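Local coordinates for protein Bug27 (Bordetella pertussis, PDB 2QPQ) that probably serves as a periplasmic solute-binding protein of the Bug family, capturing a small ligand between two Venus-flytrap lobes, at residues K8-T22 against R61-S74. Residues are numbered along the deposited sequence; the frame is centred on the assembly and turned at random.
Sequences KPLDIIVTFPPGGGT and RAPDGYSLLMVNSS
Asp11 and Arg61 form a salt bridge on the Ser67 side of a parallel strand pair. Arg61 NH1 reaches Asp11 OD2 at 2.6 Å on the anti side of the carboxylate, whose plane lies only 20° from the guanidinium; the bond from NH2 to the same oxygen is weak. Arg61 NH1 also donates to Ser67 OG (3.0 Å), which helps to fix the guanidinium's rotation. Glu44 carries a like charge close to Asp11 OD1, so the Arg61 bridge may ease that repulsion.

Between these strands the backbone bonds alternate regularly: Asp11 N to Tyr66 O, Leu68 N to Asp11 O, Ile13 N to Leu68 O, and Met70 N to Ile13 O. Where strand 10-14 ends, Met70 O takes two donors, Thr15 N (3.3 Å) and Thr15 OG1 (2.8 Å), the hydroxyl arriving on a lone pair. Thr15 chi1 of 49° sets OG1 between backbone N and carbonyl carbon, while CG2 packs on Leu69 CD1 at 3.6 Å. A water donates to OG1 and accepts from Asn72 N, carrying the pairing one step further.

At the other end Lys8 runs across one face of Tyr66, CG lying 4.1 Å from the ring centroid; its NZ reaches Asp64 OD2 through a water, and Tyr66 OH bonds to Asn7 N. On the Met70 face, Thr22 CG2 meets Met70 CG at 3.5 Å, Thr22 chi1 of -55° having turned CG2 anti to the backbone N. Thr22 OG1 and Gly21 N, at the start of helix 21-35, hydrogen-bond a citric acid molecule, probably from the crystallisation liquor, that may mark the ligand pocket.

The order 41-45, 10-14, 67-72, with antiparallel 227-235 beyond, fits a lobe of the type II periplasmic binding protein (Venus flytrap) fold, the strand-to-helix turn facing this probable pocket.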
# COMPACT_ATOMS: atom_id res chain seq x y z
N LYS A 8 -22.42 -7.19 -18.88
CA LYS A 8 -22.53 -8.25 -17.90
C LYS A 8 -21.80 -7.67 -16.67
O LYS A 8 -21.25 -6.55 -16.75
CB LYS A 8 -21.86 -9.55 -18.40
CG LYS A 8 -20.36 -9.43 -18.63
CD LYS A 8 -19.77 -10.64 -19.32
CE LYS A 8 -18.26 -10.58 -19.29
NZ LYS A 8 -17.64 -11.55 -20.24
N PRO A 9 -21.85 -8.39 -15.52
CA PRO A 9 -21.14 -7.90 -14.34
C PRO A 9 -19.65 -7.67 -14.64
O PRO A 9 -19.10 -8.33 -15.51
CB PRO A 9 -21.28 -9.06 -13.34
CG PRO A 9 -22.55 -9.77 -13.75
CD PRO A 9 -22.58 -9.64 -15.26
N LEU A 10 -19.05 -6.70 -13.96
CA LEU A 10 -17.60 -6.63 -13.84
C LEU A 10 -17.16 -7.61 -12.75
O LEU A 10 -17.94 -7.98 -11.87
CB LEU A 10 -17.13 -5.20 -13.52
CG LEU A 10 -17.02 -4.08 -14.55
CD1 LEU A 10 -18.04 -4.09 -15.66
CD2 LEU A 10 -17.01 -2.74 -13.80
N ASP A 11 -15.93 -8.05 -12.85
CA ASP A 11 -15.36 -8.97 -11.87
C ASP A 11 -14.10 -8.27 -11.38
O ASP A 11 -13.17 -8.09 -12.13
CB ASP A 11 -15.02 -10.28 -12.57
CG ASP A 11 -14.49 -11.34 -11.62
OD1 ASP A 11 -14.69 -11.21 -10.37
OD2 ASP A 11 -13.89 -12.33 -12.13
N ILE A 12 -14.11 -7.81 -10.14
CA ILE A 12 -13.00 -7.04 -9.59
C ILE A 12 -12.30 -8.00 -8.65
O ILE A 12 -12.89 -8.47 -7.67
CB ILE A 12 -13.50 -5.79 -8.83
CG1 ILE A 12 -14.20 -4.80 -9.78
CG2 ILE A 12 -12.36 -5.08 -8.08
CD1 ILE A 12 -14.87 -3.64 -9.02
N ILE A 13 -11.04 -8.30 -8.97
CA ILE A 13 -10.30 -9.31 -8.20
C ILE A 13 -9.38 -8.57 -7.27
O ILE A 13 -8.54 -7.78 -7.70
CB ILE A 13 -9.48 -10.28 -9.12
CG1 ILE A 13 -10.37 -11.01 -10.18
CG2 ILE A 13 -8.66 -11.26 -8.26
CD1 ILE A 13 -11.53 -11.77 -9.61
N VAL A 14 -9.59 -8.76 -5.97
CA VAL A 14 -8.80 -8.04 -4.97
C VAL A 14 -7.60 -8.89 -4.54
O VAL A 14 -7.77 -10.05 -4.21
CB VAL A 14 -9.65 -7.66 -3.73
CG1 VAL A 14 -8.88 -6.68 -2.88
CG2 VAL A 14 -10.99 -7.05 -4.16
N THR A 15 -6.41 -8.28 -4.52
CA THR A 15 -5.13 -8.98 -4.31
C THR A 15 -4.85 -9.15 -2.83
O THR A 15 -3.89 -9.81 -2.46
CB THR A 15 -3.95 -8.17 -4.90
OG1 THR A 15 -4.05 -6.79 -4.46
CG2 THR A 15 -3.93 -8.26 -6.43
N PHE A 16 -5.68 -8.56 -1.98
CA PHE A 16 -5.49 -8.66 -0.52
C PHE A 16 -6.78 -9.06 0.16
O PHE A 16 -7.87 -8.91 -0.41
CB PHE A 16 -4.85 -7.36 0.04
CG PHE A 16 -3.35 -7.34 -0.15
CD1 PHE A 16 -2.80 -7.02 -1.39
CD2 PHE A 16 -2.51 -7.75 0.87
CE1 PHE A 16 -1.42 -7.08 -1.60
CE2 PHE A 16 -1.13 -7.81 0.68
CZ PHE A 16 -0.59 -7.48 -0.56
N PRO A 17 -6.67 -9.60 1.39
CA PRO A 17 -7.88 -10.10 1.98
C PRO A 17 -8.78 -9.02 2.61
O PRO A 17 -8.34 -7.88 2.81
CB PRO A 17 -7.37 -11.12 3.02
CG PRO A 17 -6.03 -10.75 3.34
CD PRO A 17 -5.48 -9.83 2.25
N PRO A 18 -10.04 -9.37 2.95
CA PRO A 18 -10.85 -8.42 3.72
C PRO A 18 -10.16 -7.94 4.99
O PRO A 18 -9.38 -8.68 5.60
CB PRO A 18 -12.08 -9.23 4.07
CG PRO A 18 -12.20 -10.16 2.89
CD PRO A 18 -10.78 -10.61 2.67
N GLY A 19 -10.42 -6.68 5.35
CA GLY A 19 -9.90 -6.10 6.59
C GLY A 19 -8.87 -5.05 6.33
O GLY A 19 -8.52 -4.28 7.22
N GLY A 20 -8.36 -5.01 5.09
CA GLY A 20 -7.38 -4.00 4.73
C GLY A 20 -7.94 -2.92 3.79
O GLY A 20 -9.08 -3.02 3.31
N GLY A 21 -7.13 -1.90 3.52
CA GLY A 21 -7.59 -0.77 2.70
C GLY A 21 -7.88 -1.16 1.25
O GLY A 21 -8.78 -0.61 0.63
N THR A 22 -7.10 -2.09 0.69
CA THR A 22 -7.28 -2.48 -0.70
C THR A 22 -8.68 -3.10 -0.92
O THR A 22 -9.41 -2.72 -1.85
CB THR A 22 -6.17 -3.46 -1.14
OG1 THR A 22 -4.91 -2.85 -0.90
CG2 THR A 22 -6.27 -3.76 -2.63
N ARG A 61 -7.35 -13.15 -18.31
CA ARG A 61 -8.70 -12.79 -18.76
C ARG A 61 -8.67 -11.94 -20.04
O ARG A 61 -7.62 -11.34 -20.36
CB ARG A 61 -9.44 -11.99 -17.67
CG ARG A 61 -9.78 -12.78 -16.41
CD ARG A 61 -11.01 -13.73 -16.60
NE ARG A 61 -11.30 -14.41 -15.33
CZ ARG A 61 -12.03 -13.90 -14.32
NH1 ARG A 61 -12.62 -12.71 -14.42
NH2 ARG A 61 -12.23 -14.64 -13.22
N ALA A 62 -9.82 -11.91 -20.73
CA ALA A 62 -9.99 -11.13 -21.94
C ALA A 62 -9.71 -9.65 -21.62
O ALA A 62 -10.02 -9.18 -20.53
CB ALA A 62 -11.42 -11.29 -22.51
N PRO A 63 -9.11 -8.94 -22.57
CA PRO A 63 -8.83 -7.50 -22.40
C PRO A 63 -10.03 -6.62 -22.79
O PRO A 63 -9.93 -5.75 -23.69
CB PRO A 63 -7.66 -7.27 -23.34
CG PRO A 63 -7.99 -8.26 -24.53
CD PRO A 63 -8.62 -9.46 -23.89
N ASP A 64 -11.17 -6.88 -22.16
CA ASP A 64 -12.45 -6.28 -22.60
C ASP A 64 -13.03 -5.34 -21.55
O ASP A 64 -14.09 -4.70 -21.75
CB ASP A 64 -13.46 -7.37 -22.97
CG ASP A 64 -13.66 -8.40 -21.87
OD1 ASP A 64 -13.16 -8.25 -20.73
OD2 ASP A 64 -14.33 -9.39 -22.16
N GLY A 65 -12.31 -5.20 -20.44
CA GLY A 65 -12.79 -4.35 -19.38
C GLY A 65 -13.66 -4.98 -18.31
O GLY A 65 -14.04 -4.31 -17.35
N TYR A 66 -13.97 -6.26 -18.44
CA TYR A 66 -14.88 -6.91 -17.50
C TYR A 66 -14.15 -7.59 -16.34
O TYR A 66 -14.77 -8.10 -15.42
CB TYR A 66 -15.78 -7.92 -18.23
CG TYR A 66 -16.79 -7.21 -19.08
CD1 TYR A 66 -17.92 -6.65 -18.50
CD2 TYR A 66 -16.60 -7.08 -20.45
CE1 TYR A 66 -18.85 -5.96 -19.28
CE2 TYR A 66 -17.51 -6.43 -21.23
CZ TYR A 66 -18.64 -5.85 -20.64
OH TYR A 66 -19.54 -5.20 -21.45
N SER A 67 -12.83 -7.63 -16.43
CA SER A 67 -11.99 -8.25 -15.41
C SER A 67 -10.96 -7.22 -14.99
O SER A 67 -10.15 -6.73 -15.80
CB SER A 67 -11.26 -9.50 -15.94
OG SER A 67 -12.20 -10.46 -16.43
N LEU A 68 -10.97 -6.91 -13.70
CA LEU A 68 -10.08 -5.89 -13.17
C LEU A 68 -9.35 -6.45 -11.95
O LEU A 68 -9.83 -7.39 -11.31
CB LEU A 68 -10.86 -4.63 -12.76
CG LEU A 68 -11.58 -3.83 -13.84
CD1 LEU A 68 -12.99 -4.39 -13.95
CD2 LEU A 68 -11.65 -2.35 -13.40
N LEU A 69 -8.19 -5.88 -11.66
CA LEU A 69 -7.38 -6.30 -10.53
C LEU A 69 -7.24 -5.12 -9.60
O LEU A 69 -6.77 -4.07 -10.01
CB LEU A 69 -5.99 -6.75 -11.02
CG LEU A 69 -5.16 -7.38 -9.89
CD1 LEU A 69 -5.72 -8.78 -9.50
CD2 LEU A 69 -3.69 -7.45 -10.35
N MET A 70 -7.71 -5.27 -8.36
CA MET A 70 -7.51 -4.22 -7.36
C MET A 70 -6.15 -4.43 -6.69
O MET A 70 -5.93 -5.47 -6.10
CB MET A 70 -8.61 -4.22 -6.28
CG MET A 70 -8.39 -3.01 -5.34
SD MET A 70 -9.24 -1.52 -5.99
CE MET A 70 -8.49 -0.25 -5.02
N VAL A 71 -5.27 -3.45 -6.81
CA VAL A 71 -3.88 -3.55 -6.36
C VAL A 71 -3.51 -2.47 -5.35
O VAL A 71 -4.12 -1.38 -5.30
CB VAL A 71 -2.84 -3.50 -7.58
CG1 VAL A 71 -3.03 -4.72 -8.50
CG2 VAL A 71 -2.97 -2.16 -8.45
N ASN A 72 -2.46 -2.74 -4.60
CA ASN A 72 -1.75 -1.67 -3.96
C ASN A 72 -0.27 -1.78 -4.34
O ASN A 72 0.11 -2.62 -5.15
CB ASN A 72 -1.97 -1.69 -2.44
CG ASN A 72 -1.53 -2.99 -1.79
OD1 ASN A 72 -2.35 -3.74 -1.27
ND2 ASN A 72 -0.25 -3.24 -1.80
N SER A 73 0.56 -0.90 -3.78
CA SER A 73 2.01 -0.88 -4.04
C SER A 73 2.71 -2.24 -3.97
O SER A 73 3.68 -2.46 -4.70
CB SER A 73 2.69 0.12 -3.12
OG SER A 73 2.30 1.41 -3.51
N SER A 74 2.21 -3.15 -3.14
CA SER A 74 2.68 -4.54 -3.09
C SER A 74 2.85 -5.12 -4.49
O SER A 74 3.80 -5.84 -4.75
CB SER A 74 1.70 -5.42 -2.31
OG SER A 74 1.63 -5.08 -0.91
O HOH W 1 -14.98 -11.40 -20.55
O HOH W 2 -1.61 -5.44 -4.78